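Local coordinates for protein Dye-decolorizing peroxidase (Irpex lacteus, PDB 7D8M) that binds heme b and probably acts as a peroxidase, using the heme iron to oxidise substrates such as dyes with hydrogen peroxide, at residues 16-21 with 51-56; 30-35 with 117-122; 86-91 with 366-371; 227-232 with 352-357. All coordinates share one frame; numbering follows the deposited sequence.

Contact 1. Residues 16-21 with 51-56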
loop_
_atom_site.group_PDB
_atom_site.type_symbol
_atom_site.label_atom_id
_atom_site.label_comp_id
_atom_site.label_asym_id
_atom_site.label_seq_id
_atom_site.Cartn_x
_atom_site.Cartn_y
_atom_site.Cartn_z
ATOM N N ILE A 16 -9.810 5.689 3.076
ATOM C CA ILE A 16 -9.161 4.935 4.146
ATOM C C ILE A 16 -9.683 3.508 4.197
ATOM O O ILE A 16 -8.908 2.539 4.267
ATOM C CB ILE A 16 -9.365 5.636 5.501
ATOM C CG1 ILE A 16 -8.884 7.094 5.445
ATOM C CG2 ILE A 16 -8.688 4.818 6.623
ATOM C CD1 ILE A 16 -9.285 7.933 6.663
ATOM N N LEU A 17 -11.002 3.352 4.204
ATOM C CA LEU A 17 -11.598 2.085 4.607
ATOM C C LEU A 17 -12.081 1.258 3.432
ATOM O O LEU A 17 -11.879 0.041 3.414
ATOM C CB LEU A 17 -12.763 2.318 5.568
ATOM C CG LEU A 17 -13.487 1.077 6.089
ATOM C CD1 LEU A 17 -12.519 0.175 6.844
ATOM C CD2 LEU A 17 -14.645 1.486 6.982
ATOM N N VAL A 18 -12.715 1.887 2.453
ATOM C CA VAL A 18 -13.221 1.164 1.301
ATOM C C VAL A 18 -12.377 1.403 0.071
ATOM O O VAL A 18 -12.355 0.539 -0.821
ATOM C CB VAL A 18 -14.697 1.514 1.027
ATOM C CG1 VAL A 18 -15.538 1.091 2.210
ATOM C CG2 VAL A 18 -14.869 3.002 0.769
ATOM N N GLY A 19 -11.635 2.497 0.017
ATOM C CA GLY A 19 -10.955 2.840 -1.210
ATOM C C GLY A 19 -11.876 3.577 -2.158
ATOM O O GLY A 19 -13.094 3.369 -2.186
ATOM N N MET A 20 -11.273 4.465 -2.948
ATOM C CA MET A 20 -12.025 5.209 -3.951
ATOM C C MET A 20 -12.503 4.304 -5.081
ATOM O O MET A 20 -13.558 4.553 -5.666
ATOM C CB MET A 20 -11.168 6.350 -4.496
ATOM C CG MET A 20 -10.978 7.485 -3.508
ATOM S SD MET A 20 -10.225 8.952 -4.253
ATOM C CE MET A 20 -10.146 10.000 -2.801
ATOM N N LYS A 21 -11.747 3.253 -5.397
ATOM C CA LYS A 21 -12.119 2.260 -6.406
ATOM C C LYS A 21 -12.461 2.904 -7.742
ATOM O O LYS A 21 -13.294 2.403 -8.505
ATOM C CB LYS A 21 -13.255 1.360 -5.919
ATOM C CG LYS A 21 -12.993 0.572 -4.614
ATOM C CD LYS A 21 -11.494 0.417 -4.272
ATOM C CE LYS A 21 -10.661 -0.301 -5.349
ATOM N NZ LYS A 21 -9.241 0.223 -5.344
ATOM N N THR A 51 -14.786 13.415 0.267
ATOM C CA THR A 51 -15.697 12.294 0.092
ATOM C C THR A 51 -15.605 11.343 1.268
ATOM O O THR A 51 -14.516 10.873 1.618
ATOM C CB THR A 51 -15.374 11.548 -1.201
ATOM O OG1 THR A 51 -15.439 12.460 -2.299
ATOM C CG2 THR A 51 -16.349 10.383 -1.423
ATOM N N SER A 52 -16.756 11.013 1.837
ATOM C CA SER A 52 -16.830 10.140 2.993
ATOM C C SER A 52 -16.942 8.675 2.583
ATOM O O SER A 52 -17.259 8.340 1.437
ATOM C CB SER A 52 -18.035 10.506 3.852
ATOM O OG SER A 52 -19.225 10.176 3.153
ATOM N N VAL A 53 -16.683 7.802 3.559
ATOM C CA VAL A 53 -17.022 6.387 3.420
ATOM C C VAL A 53 -18.486 6.241 3.023
ATOM O O VAL A 53 -18.831 5.502 2.094
ATOM C CB VAL A 53 -16.723 5.638 4.732
ATOM C CG1 VAL A 53 -17.396 4.263 4.742
ATOM C CG2 VAL A 53 -15.221 5.517 4.958
ATOM N N ALA A 54 -19.367 6.968 3.718
ATOM C CA ALA A 54 -20.801 6.835 3.473
ATOM C C ALA A 54 -21.148 7.151 2.024
ATOM O O ALA A 54 -21.953 6.448 1.406
ATOM C CB ALA A 54 -21.582 7.735 4.433
ATOM N N THR A 55 -20.536 8.191 1.458
ATOM C CA THR A 55 -20.821 8.540 0.069
ATOM C C THR A 55 -20.341 7.454 -0.890
ATOM O O THR A 55 -21.034 7.118 -1.860
ATOM C CB THR A 55 -20.176 9.881 -0.273
ATOM O OG1 THR A 55 -20.701 10.903 0.590
ATOM C CG2 THR A 55 -20.457 10.256 -1.718
ATOM N N ILE A 56 -19.158 6.888 -0.644
ATOM C CA ILE A 56 -18.629 5.900 -1.578
ATOM C C ILE A 56 -19.527 4.668 -1.611
ATOM O O ILE A 56 -19.854 4.153 -2.686
ATOM C CB ILE A 56 -17.172 5.549 -1.213
ATOM C CG1 ILE A 56 -16.264 6.778 -1.378
ATOM C CG2 ILE A 56 -16.671 4.365 -2.045
ATOM C CD1 ILE A 56 -14.764 6.429 -1.342
#

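Contact 2. Residues 30-35 with 117-122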
loop_
_atom_site.group_PDB
_atom_site.type_symbol
_atom_site.label_atom_id
_atom_site.label_comp_id
_atom_site.label_asym_id
_atom_site.label_seq_id
_atom_site.Cartn_x
_atom_site.Cartn_y
_atom_site.Cartn_z
ATOM N N PHE A 30 1.430 19.214 -2.492
ATOM C CA PHE A 30 1.467 20.666 -2.470
ATOM C C PHE A 30 2.228 21.168 -1.257
ATOM O O PHE A 30 2.375 20.472 -0.249
ATOM C CB PHE A 30 0.050 21.259 -2.464
ATOM C CG PHE A 30 -0.790 20.826 -1.285
ATOM C CD1 PHE A 30 -0.710 21.493 -0.066
ATOM C CD2 PHE A 30 -1.672 19.760 -1.401
ATOM C CE1 PHE A 30 -1.479 21.092 1.018
ATOM C CE2 PHE A 30 -2.448 19.359 -0.327
ATOM C CZ PHE A 30 -2.352 20.032 0.887
ATOM N N HIS A 31 2.651 22.427 -1.363
ATOM C CA HIS A 31 3.252 23.196 -0.286
ATOM C C HIS A 31 2.332 24.366 0.027
ATOM O O HIS A 31 1.683 24.911 -0.873
ATOM C CB HIS A 31 4.632 23.715 -0.698
ATOM C CG HIS A 31 5.293 24.570 0.338
ATOM N ND1 HIS A 31 5.976 24.039 1.410
ATOM C CD2 HIS A 31 5.385 25.917 0.462
ATOM C CE1 HIS A 31 6.448 25.021 2.157
ATOM N NE2 HIS A 31 6.112 26.169 1.599
ATOM N N ILE A 32 2.264 24.750 1.300
ATOM C CA ILE A 32 1.376 25.826 1.732
ATOM C C ILE A 32 2.177 27.121 1.794
ATOM O O ILE A 32 3.139 27.227 2.565
ATOM C CB ILE A 32 0.723 25.506 3.085
ATOM C CG1 ILE A 32 -0.086 24.214 2.975
ATOM C CG2 ILE A 32 -0.167 26.657 3.535
ATOM C CD1 ILE A 32 -0.786 23.812 4.245
ATOM N N ASN A 33 1.781 28.104 0.975
ATOM C CA ASN A 33 2.413 29.423 0.955
ATOM C C ASN A 33 1.745 30.435 1.886
ATOM O O ASN A 33 2.436 31.284 2.456
ATOM C CB ASN A 33 2.401 29.991 -0.466
ATOM C CG ASN A 33 3.179 29.144 -1.437
ATOM O OD1 ASN A 33 4.208 28.576 -1.085
ATOM N ND2 ASN A 33 2.705 29.074 -2.685
ATOM N N ASN A 34 0.425 30.373 2.056
ATOM C CA ASN A 34 -0.310 31.332 2.886
ATOM C C ASN A 34 -1.337 30.568 3.716
ATOM O O ASN A 34 -2.390 30.170 3.204
ATOM C CB ASN A 34 -0.977 32.396 2.017
ATOM C CG ASN A 34 -1.619 33.515 2.832
ATOM O OD1 ASN A 34 -2.320 33.277 3.821
ATOM N ND2 ASN A 34 -1.395 34.747 2.399
ATOM N N ALA A 35 -1.040 30.386 5.004
ATOM C CA ALA A 35 -1.903 29.565 5.849
ATOM C C ALA A 35 -3.305 30.154 5.954
ATOM O O ALA A 35 -4.300 29.424 5.854
ATOM C CB ALA A 35 -1.282 29.404 7.238
ATOM N N ASN A 117 9.378 19.833 2.244
ATOM C CA ASN A 117 8.614 20.863 1.550
ATOM C C ASN A 117 7.175 20.432 1.298
ATOM O O ASN A 117 6.281 21.283 1.200
ATOM C CB ASN A 117 9.295 21.209 0.228
ATOM C CG ASN A 117 8.798 22.523 -0.356
ATOM O OD1 ASN A 117 8.902 23.569 0.278
ATOM N ND2 ASN A 117 8.262 22.474 -1.570
ATOM N N VAL A 118 6.929 19.129 1.178
ATOM C CA VAL A 118 5.578 18.642 0.924
ATOM C C VAL A 118 4.751 18.778 2.196
ATOM O O VAL A 118 5.076 18.190 3.236
ATOM C CB VAL A 118 5.601 17.194 0.419
ATOM C CG1 VAL A 118 4.189 16.593 0.454
ATOM C CG2 VAL A 118 6.194 17.146 -0.992
ATOM N N ASP A 119 3.679 19.570 2.118
ATOM C CA ASP A 119 2.804 19.839 3.251
ATOM C C ASP A 119 1.562 18.962 3.267
ATOM O O ASP A 119 0.946 18.800 4.326
ATOM C CB ASP A 119 2.369 21.322 3.246
ATOM C CG ASP A 119 3.486 22.262 3.673
ATOM O OD1 ASP A 119 4.358 21.842 4.461
ATOM O OD2 ASP A 119 3.488 23.428 3.230
ATOM N N GLY A 120 1.183 18.389 2.133
ATOM C CA GLY A 120 0.035 17.508 2.113
ATOM C C GLY A 120 -0.234 17.038 0.704
ATOM O O GLY A 120 0.489 17.373 -0.244
ATOM N N VAL A 121 -1.307 16.269 0.572
ATOM C CA VAL A 121 -1.661 15.696 -0.715
ATOM C C VAL A 121 -3.175 15.610 -0.826
ATOM O O VAL A 121 -3.870 15.255 0.132
ATOM C CB VAL A 121 -0.997 14.307 -0.897
ATOM C CG1 VAL A 121 -1.376 13.377 0.259
ATOM C CG2 VAL A 121 -1.384 13.715 -2.233
ATOM N N PHE A 122 -3.681 15.959 -2.005
ATOM C CA PHE A 122 -5.061 15.707 -2.390
ATOM C C PHE A 122 -5.086 14.426 -3.210
ATOM O O PHE A 122 -4.285 14.268 -4.136
ATOM C CB PHE A 122 -5.621 16.869 -3.220
ATOM C CG PHE A 122 -6.148 18.025 -2.404
ATOM C CD1 PHE A 122 -7.437 18.003 -1.892
ATOM C CD2 PHE A 122 -5.373 19.157 -2.194
ATOM C CE1 PHE A 122 -7.937 19.069 -1.160
ATOM C CE2 PHE A 122 -5.863 20.232 -1.459
ATOM C CZ PHE A 122 -7.148 20.186 -0.942
#

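Contact 3. Residues 86-91 with 366-371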
loop_
_atom_site.group_PDB
_atom_site.type_symbol
_atom_site.label_atom_id
_atom_site.label_comp_id
_atom_site.label_asym_id
_atom_site.label_seq_id
_atom_site.Cartn_x
_atom_site.Cartn_y
_atom_site.Cartn_z
ATOM N N LEU A 86 0.250 13.691 17.811
ATOM C CA LEU A 86 -0.298 12.384 17.467
ATOM C C LEU A 86 0.525 11.233 18.038
ATOM O O LEU A 86 0.010 10.114 18.131
ATOM C CB LEU A 86 -0.415 12.252 15.943
ATOM C CG LEU A 86 -1.584 12.965 15.241
ATOM C CD1 LEU A 86 -1.315 13.135 13.751
ATOM C CD2 LEU A 86 -2.862 12.191 15.445
ATOM N N GLN A 87 1.781 11.485 18.421
ATOM C CA GLN A 87 2.679 10.482 19.020
ATOM C C GLN A 87 3.100 9.403 18.028
ATOM O O GLN A 87 3.391 8.271 18.420
ATOM C CB GLN A 87 2.070 9.832 20.266
ATOM C CG GLN A 87 1.826 10.794 21.417
ATOM C CD GLN A 87 1.280 10.098 22.648
ATOM O OE1 GLN A 87 0.315 10.557 23.256
ATOM N NE2 GLN A 87 1.898 8.985 23.024
ATOM N N ASP A 88 3.144 9.728 16.741
ATOM C CA ASP A 88 3.655 8.818 15.721
ATOM C C ASP A 88 5.039 9.317 15.331
ATOM O O ASP A 88 5.171 10.345 14.662
ATOM C CB ASP A 88 2.716 8.748 14.516
ATOM C CG ASP A 88 3.026 7.577 13.599
ATOM O OD1 ASP A 88 4.098 7.602 12.949
ATOM O OD2 ASP A 88 2.196 6.636 13.531
ATOM N N THR A 89 6.071 8.589 15.770
ATOM C CA THR A 89 7.446 9.048 15.595
ATOM C C THR A 89 7.863 9.049 14.123
ATOM O O THR A 89 8.587 9.952 13.680
ATOM C CB THR A 89 8.395 8.175 16.436
ATOM O OG1 THR A 89 8.359 6.823 15.969
ATOM C CG2 THR A 89 7.982 8.180 17.906
ATOM N N ALA A 90 7.439 8.040 13.351
ATOM C CA ALA A 90 7.683 8.065 11.909
ATOM C C ALA A 90 7.017 9.272 11.260
ATOM O O ALA A 90 7.647 10.004 10.487
ATOM C CB ALA A 90 7.186 6.769 11.256
ATOM N N PHE A 91 5.731 9.484 11.549
ATOM C CA PHE A 91 5.013 10.610 10.953
ATOM C C PHE A 91 5.732 11.922 11.229
ATOM O O PHE A 91 5.898 12.755 10.332
ATOM C CB PHE A 91 3.584 10.684 11.489
ATOM C CG PHE A 91 2.836 11.933 11.045
ATOM C CD1 PHE A 91 2.414 12.071 9.727
ATOM C CD2 PHE A 91 2.577 12.969 11.940
ATOM C CE1 PHE A 91 1.728 13.221 9.295
ATOM C CE2 PHE A 91 1.896 14.132 11.513
ATOM C CZ PHE A 91 1.467 14.253 10.200
ATOM N N GLN A 366 -3.098 3.060 8.249
ATOM C CA GLN A 366 -2.948 2.400 9.545
ATOM C C GLN A 366 -2.928 3.470 10.626
ATOM O O GLN A 366 -2.558 4.620 10.376
ATOM C CB GLN A 366 -1.662 1.560 9.626
ATOM C CG GLN A 366 -0.385 2.373 9.398
ATOM C CD GLN A 366 -0.008 2.489 7.927
ATOM O OE1 GLN A 366 0.486 1.537 7.323
ATOM N NE2 GLN A 366 -0.234 3.664 7.343
ATOM N N SER A 367 -3.295 3.065 11.844
ATOM C CA SER A 367 -3.281 3.996 12.966
ATOM C C SER A 367 -1.874 4.274 13.479
ATOM O O SER A 367 -1.654 5.314 14.109
ATOM C CB SER A 367 -4.154 3.463 14.106
ATOM O OG SER A 367 -3.525 2.371 14.775
ATOM N N VAL A 368 -0.923 3.376 13.235
ATOM C CA VAL A 368 0.465 3.553 13.660
ATOM C C VAL A 368 1.349 3.197 12.477
ATOM O O VAL A 368 1.408 2.029 12.072
ATOM C CB VAL A 368 0.816 2.699 14.887
ATOM C CG1 VAL A 368 2.286 2.900 15.296
ATOM C CG2 VAL A 368 -0.114 3.026 16.045
ATOM N N ILE A 369 2.032 4.199 11.914
ATOM C CA ILE A 369 2.921 3.948 10.780
ATOM C C ILE A 369 3.914 2.843 11.114
ATOM O O ILE A 369 4.151 1.937 10.308
ATOM C CB ILE A 369 3.636 5.246 10.367
ATOM C CG1 ILE A 369 2.613 6.270 9.875
ATOM C CG2 ILE A 369 4.649 5.005 9.260
ATOM C CD1 ILE A 369 3.247 7.548 9.365
ATOM N N GLY A 370 4.497 2.898 12.314
ATOM C CA GLY A 370 5.519 1.951 12.711
ATOM C C GLY A 370 5.034 0.520 12.805
ATOM O O GLY A 370 5.856 -0.395 12.745
ATOM N N ASN A 371 3.717 0.310 12.955
ATOM C CA ASN A 371 3.128 -1.023 13.049
ATOM C C ASN A 371 2.597 -1.552 11.726
ATOM O O ASN A 371 2.396 -2.764 11.600
ATOM C CB ASN A 371 1.976 -1.040 14.056
ATOM C CG ASN A 371 2.444 -0.882 15.485
ATOM O OD1 ASN A 371 3.643 -0.954 15.780
ATOM N ND2 ASN A 371 1.492 -0.660 16.385
HETATM O O HOH W 1 5.085 5.212 13.864
HETATM O O HOH W 2 0.618 6.350 15.602
#

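Contact 4. Residues 227-232 with 352-357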
loop_
_atom_site.group_PDB
_atom_site.type_symbol
_atom_site.label_atom_id
_atom_site.label_comp_id
_atom_site.label_asym_id
_atom_site.label_seq_id
_atom_site.Cartn_x
_atom_site.Cartn_y
_atom_site.Cartn_z
ATOM N N LEU A 227 10.319 -2.412 -12.815
ATOM C CA LEU A 227 11.088 -2.826 -13.988
ATOM C C LEU A 227 10.528 -4.170 -14.438
ATOM O O LEU A 227 11.019 -5.232 -14.053
ATOM C CB LEU A 227 12.577 -2.920 -13.662
ATOM C CG LEU A 227 13.217 -1.744 -12.920
ATOM C CD1 LEU A 227 14.727 -1.930 -12.763
ATOM C CD2 LEU A 227 12.872 -0.406 -13.627
ATOM N N VAL A 228 9.494 -4.116 -15.266
ATOM C CA VAL A 228 8.711 -5.302 -15.612
ATOM C C VAL A 228 9.471 -6.224 -16.563
ATOM O O VAL A 228 9.530 -7.442 -16.307
ATOM C CB VAL A 228 7.349 -4.900 -16.203
ATOM C CG1 VAL A 228 6.511 -6.138 -16.490
ATOM C CG2 VAL A 228 6.626 -3.966 -15.252
ATOM N N PRO A 229 10.044 -5.729 -17.675
ATOM C CA PRO A 229 10.793 -6.655 -18.543
ATOM C C PRO A 229 11.985 -7.250 -17.835
ATOM O O PRO A 229 12.312 -8.412 -18.066
ATOM C CB PRO A 229 11.213 -5.782 -19.740
ATOM C CG PRO A 229 10.361 -4.536 -19.645
ATOM C CD PRO A 229 10.127 -4.343 -18.185
ATOM N N GLU A 230 12.638 -6.478 -16.967
ATOM C CA GLU A 230 13.737 -7.011 -16.176
ATOM C C GLU A 230 13.261 -8.175 -15.315
ATOM O O GLU A 230 13.895 -9.235 -15.269
ATOM C CB GLU A 230 14.318 -5.893 -15.313
ATOM C CG GLU A 230 15.129 -4.869 -16.092
ATOM C CD GLU A 230 14.282 -3.768 -16.750
ATOM O OE1 GLU A 230 13.032 -3.844 -16.759
ATOM O OE2 GLU A 230 14.884 -2.812 -17.272
ATOM N N PHE A 231 12.127 -7.991 -14.642
ATOM C CA PHE A 231 11.547 -9.038 -13.811
ATOM C C PHE A 231 11.208 -10.274 -14.641
ATOM O O PHE A 231 11.565 -11.400 -14.270
ATOM C CB PHE A 231 10.298 -8.491 -13.106
ATOM C CG PHE A 231 9.427 -9.553 -12.482
ATOM C CD1 PHE A 231 8.286 -10.008 -13.136
ATOM C CD2 PHE A 231 9.739 -10.084 -11.243
ATOM C CE1 PHE A 231 7.475 -10.990 -12.563
ATOM C CE2 PHE A 231 8.936 -11.059 -10.662
ATOM C CZ PHE A 231 7.801 -11.514 -11.327
ATOM N N ASN A 232 10.512 -10.080 -15.769
ATOM C CA ASN A 232 10.157 -11.205 -16.634
ATOM C C ASN A 232 11.394 -11.964 -17.112
ATOM O O ASN A 232 11.403 -13.198 -17.125
ATOM C CB ASN A 232 9.341 -10.714 -17.829
ATOM C CG ASN A 232 7.931 -10.328 -17.442
ATOM O OD1 ASN A 232 7.393 -10.836 -16.462
ATOM N ND2 ASN A 232 7.323 -9.430 -18.211
ATOM N N ASN A 352 14.049 -6.647 -23.156
ATOM C CA ASN A 352 14.121 -6.974 -21.730
ATOM C C ASN A 352 14.546 -5.776 -20.894
ATOM O O ASN A 352 15.156 -5.935 -19.835
ATOM C CB ASN A 352 15.069 -8.150 -21.474
ATOM C CG ASN A 352 14.681 -9.375 -22.249
ATOM O OD1 ASN A 352 15.504 -9.968 -22.952
ATOM N ND2 ASN A 352 13.424 -9.773 -22.128
ATOM N N THR A 353 14.210 -4.568 -21.354
ATOM C CA THR A 353 14.729 -3.342 -20.773
ATOM C C THR A 353 13.603 -2.326 -20.640
ATOM O O THR A 353 12.841 -2.121 -21.586
ATOM C CB THR A 353 15.847 -2.775 -21.653
ATOM O OG1 THR A 353 16.920 -3.722 -21.721
ATOM C CG2 THR A 353 16.362 -1.468 -21.099
ATOM N N THR A 354 13.514 -1.688 -19.476
ATOM C CA THR A 354 12.538 -0.634 -19.247
ATOM C C THR A 354 13.005 0.665 -19.907
ATOM O O THR A 354 14.157 1.075 -19.734
ATOM C CB THR A 354 12.349 -0.416 -17.746
ATOM O OG1 THR A 354 11.699 -1.545 -17.156
ATOM C CG2 THR A 354 11.503 0.844 -17.490
ATOM N N THR A 355 12.115 1.311 -20.659
ATOM C CA THR A 355 12.365 2.658 -21.170
ATOM C C THR A 355 11.385 3.707 -20.655
ATOM O O THR A 355 11.665 4.904 -20.791
ATOM C CB THR A 355 12.339 2.677 -22.711
ATOM O OG1 THR A 355 11.002 2.461 -23.184
ATOM C CG2 THR A 355 13.239 1.579 -23.279
ATOM N N ILE A 356 10.261 3.306 -20.059
ATOM C CA ILE A 356 9.221 4.230 -19.619
ATOM C C ILE A 356 8.994 4.035 -18.128
ATOM O O ILE A 356 9.028 2.904 -17.630
ATOM C CB ILE A 356 7.906 4.014 -20.394
ATOM C CG1 ILE A 356 8.144 4.098 -21.902
ATOM C CG2 ILE A 356 6.851 5.032 -19.974
ATOM C CD1 ILE A 356 6.919 3.664 -22.723
ATOM N N ASP A 357 8.771 5.136 -17.418
ATOM C CA ASP A 357 8.460 5.070 -15.996
ATOM C C ASP A 357 7.054 4.512 -15.809
ATOM O O ASP A 357 6.093 4.986 -16.422
ATOM C CB ASP A 357 8.597 6.463 -15.367
ATOM C CG ASP A 357 8.440 6.456 -13.857
ATOM O OD1 ASP A 357 8.530 5.372 -13.250
ATOM O OD2 ASP A 357 8.217 7.538 -13.263
HETATM O O HOH W 3 8.997 -1.406 -16.463
HETATM O O HOH W 4 11.266 -9.249 -20.777
#

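Contact 1. Residues 16-21 with 51-56
Val18 and Ile56 carry this contact, which packs the end of helix 14-17 and the loop after it on the short helix 53-57. It lies in the first alpha+beta half of the DyP fold. The Val18 and Ile56 side chains both point across the gap, but they slide past each other in opposite directions. They touch branch to branch, with Val18 CG2 3.6 Å from Ile56 CG2. With Val18 CG1 anti to the carbonyl carbon (chi1 -62°), CG2 falls between the backbone N and the carbonyl carbon and faces Ile56. Val18 CG1 lies 4.5 Å from Val53 CG1, one turn earlier in the helix. Val18 thus gives one methyl to each of these two residues. Leu17 adds its CB, 4.1 Å from Val53 CG2, while the same side chain also touches Phe9 and Phe182.

Ile56 is extended at its second torsion (chi2 -167°). This carries CD1 along the loop to the backbone, 3.6 Å from Gly19 O and 4.0 Å from Met20 CA. Phe67 of strand 67-72 touches both Met20 and Ile56. An alanine at Ile56 would probably open a gap beside Val18 CG2 and leave the Gly19-Met20 backbone without its apolar cover. Gly19 leaves the helix with positive phi, and a CB there would collide with the carbonyl O of Val18. The facing helix has its own cap: Ser52 holds the N-cap position, and its OG accepts a hydrogen bond from Thr55 N at 2.9 Å, with an N-H...O angle of 158°.

Contact 2. Residues 30-35 with 117-122
Phe30 O takes two donors: Asp119 N at 2.8 Å and, more weakly, Gly120 N at 3.4 Å. Asp119 and Gly120 both face Phe30, a classic beta bulge where antiparallel strands 24-32 and 120-126 meet. Phe30 N donates to Gly120 O at 3.1 Å. The Phe30 ring folds back over Gly120, because CG lies between the backbone N and the carbonyl carbon (chi1 59°). Gly120 CA makes a CH-pi contact 4.0 Å from the centroid of the Phe30 ring. A CB on Gly120 would clash with Phe30 CZ.

The bulge turns the Asp119 carboxylate toward strand 24-32. Its OD2 accepts from Ile32 N at 2.6 Å, through the anti lone pair and nearly straight (N-H...O 168°). His31 ND1 donates to Asn117 O at 2.8 Å, in the plane of its ring and on a lone pair of the carbonyl. Two more oxygens flank this ring. Asn117 OD1 lies over one face and Asp119 OD2 over the opposite face, both offset toward the rim. Neither makes a hydrogen bond to ND1, since the angles are poor. The side-chain amide of Asn117 lies 12° from the plane of the His31 ring.

Val118 O is hydrogen-bonded to Ser73 OG. Beyond the strand, Asn33 ND2 is held by Thr148 OG1 and Asp145 O. On its other side strand 24-32 pairs with strand 147-156, through the backbone of His31 and Thr148. The ND1 bond keeps a proton on that nitrogen, and the oxygens over both faces would probably stabilise a positive charge on the imidazole.

Contact 3. Residues 86-91 with 366-371
Asp88 sets its flat carboxylate against Ile369, whose side chain crosses it at about a right angle. Ile369 CG1 and CD1 lie on one side of the carboxylate plane, and CD1 is 3.7 Å from Asp88 OD1. The water that bridges to Gly370 N lies on the other side, while the one that bridges to Ser367 O stays close to the plane. Asp88 OD2 accepts from Ile369 N at 2.9 Å with its syn lone pair. Asp88 CG is anti to the backbone N (chi1 -166°), which holds the group out toward the loop 366-371.

Asp88 is also an N-cap. Its OD1 accepts from Phe91 N at 2.9 Å, from the anti side and 24° out of the carboxylate plane. One water donates to Asp88 OD1 at 2.7 Å and accepts from Gly370 N. The other donates to both Asp88 OD2 and Ser367 O. One carboxylate therefore caps helix 89-93 and grips the loop as well.

Apolar contacts close the rest. Ile369 CG2 lies 3.7 Å from Ala90 CB, and Ile369 CD1 lies 3.8 Å from Phe91 CB. The Phe91 ring itself leads away from the loop and meets Phe77 edge-to-face.

Ser367 OG is hydrogen-bonded to Gly195 O. The contact ties helix 89-93 to the turn that follows strand 359-366. Phe218 of strand 217-226 and Tyr435 of strand 428-438 both touch Ile369, while Phe77 belongs to helix 74-79.

Contact 4. Residues 227-232 with 352-357
The Glu230 carboxylate takes two hydrogen bonds from Thr354, one to each oxygen. They join the first turn of helix 228-237 to the loop that follows the Schellman motif at Asn352. Thr354 OG1 donates to Glu230 OE1 at 2.7 Å. Thr354 N donates to Glu230 OE2 at 2.8 Å. Both donors approach from the syn side, somewhat out of the carboxylate plane. The Glu230 chain bends at its second torsion (chi2 84°), which turns both oxygens to the same residue. An alanine at Glu230 would probably leave Thr354 N without this acceptor and the loop freer to shift. The negative charge also lies in the first helical turn, where the helix dipole is likely to favour it.

A water extends this network, donating to Thr354 OG1 and accepting from Val228 N at 3.0 Å. Outside it comes packing. Pro229 CB rests 3.5 Å from Asn352 C, and Pro229 CD lies 3.4 Å from Thr354 OG1. Leu227 CD2 approaches the same hydroxyl from the helix start. Glu348 of helix 346-351 touches Pro229 and Thr354. At the far end a second water donates to Pro229 O at 3.0 Å and accepts from Asn352 ND2 at 2.6 Å.

In the fold
Contacts 1 and 2 both lie within the first alpha+beta domain, their centres about 23 Å apart, and share the chain that runs from helix 14-17 into strand 24-32. Contact 3 links that domain to the second one, about 20 Å from contact 2 and 22 Å from contact 1, centre to centre. Contact 4 belongs to the second domain. It lies across the chain's centre from contacts 1 and 3, with centres about 33 and 34 Å away. No two contacts touch. Three contacts come within about 13 Å of the heme: it is about 9 Å from the Val228 side chain in contact 4, 10 Å from that of Ile369 in contact 3, and 13 Å from Gly19 in contact 1.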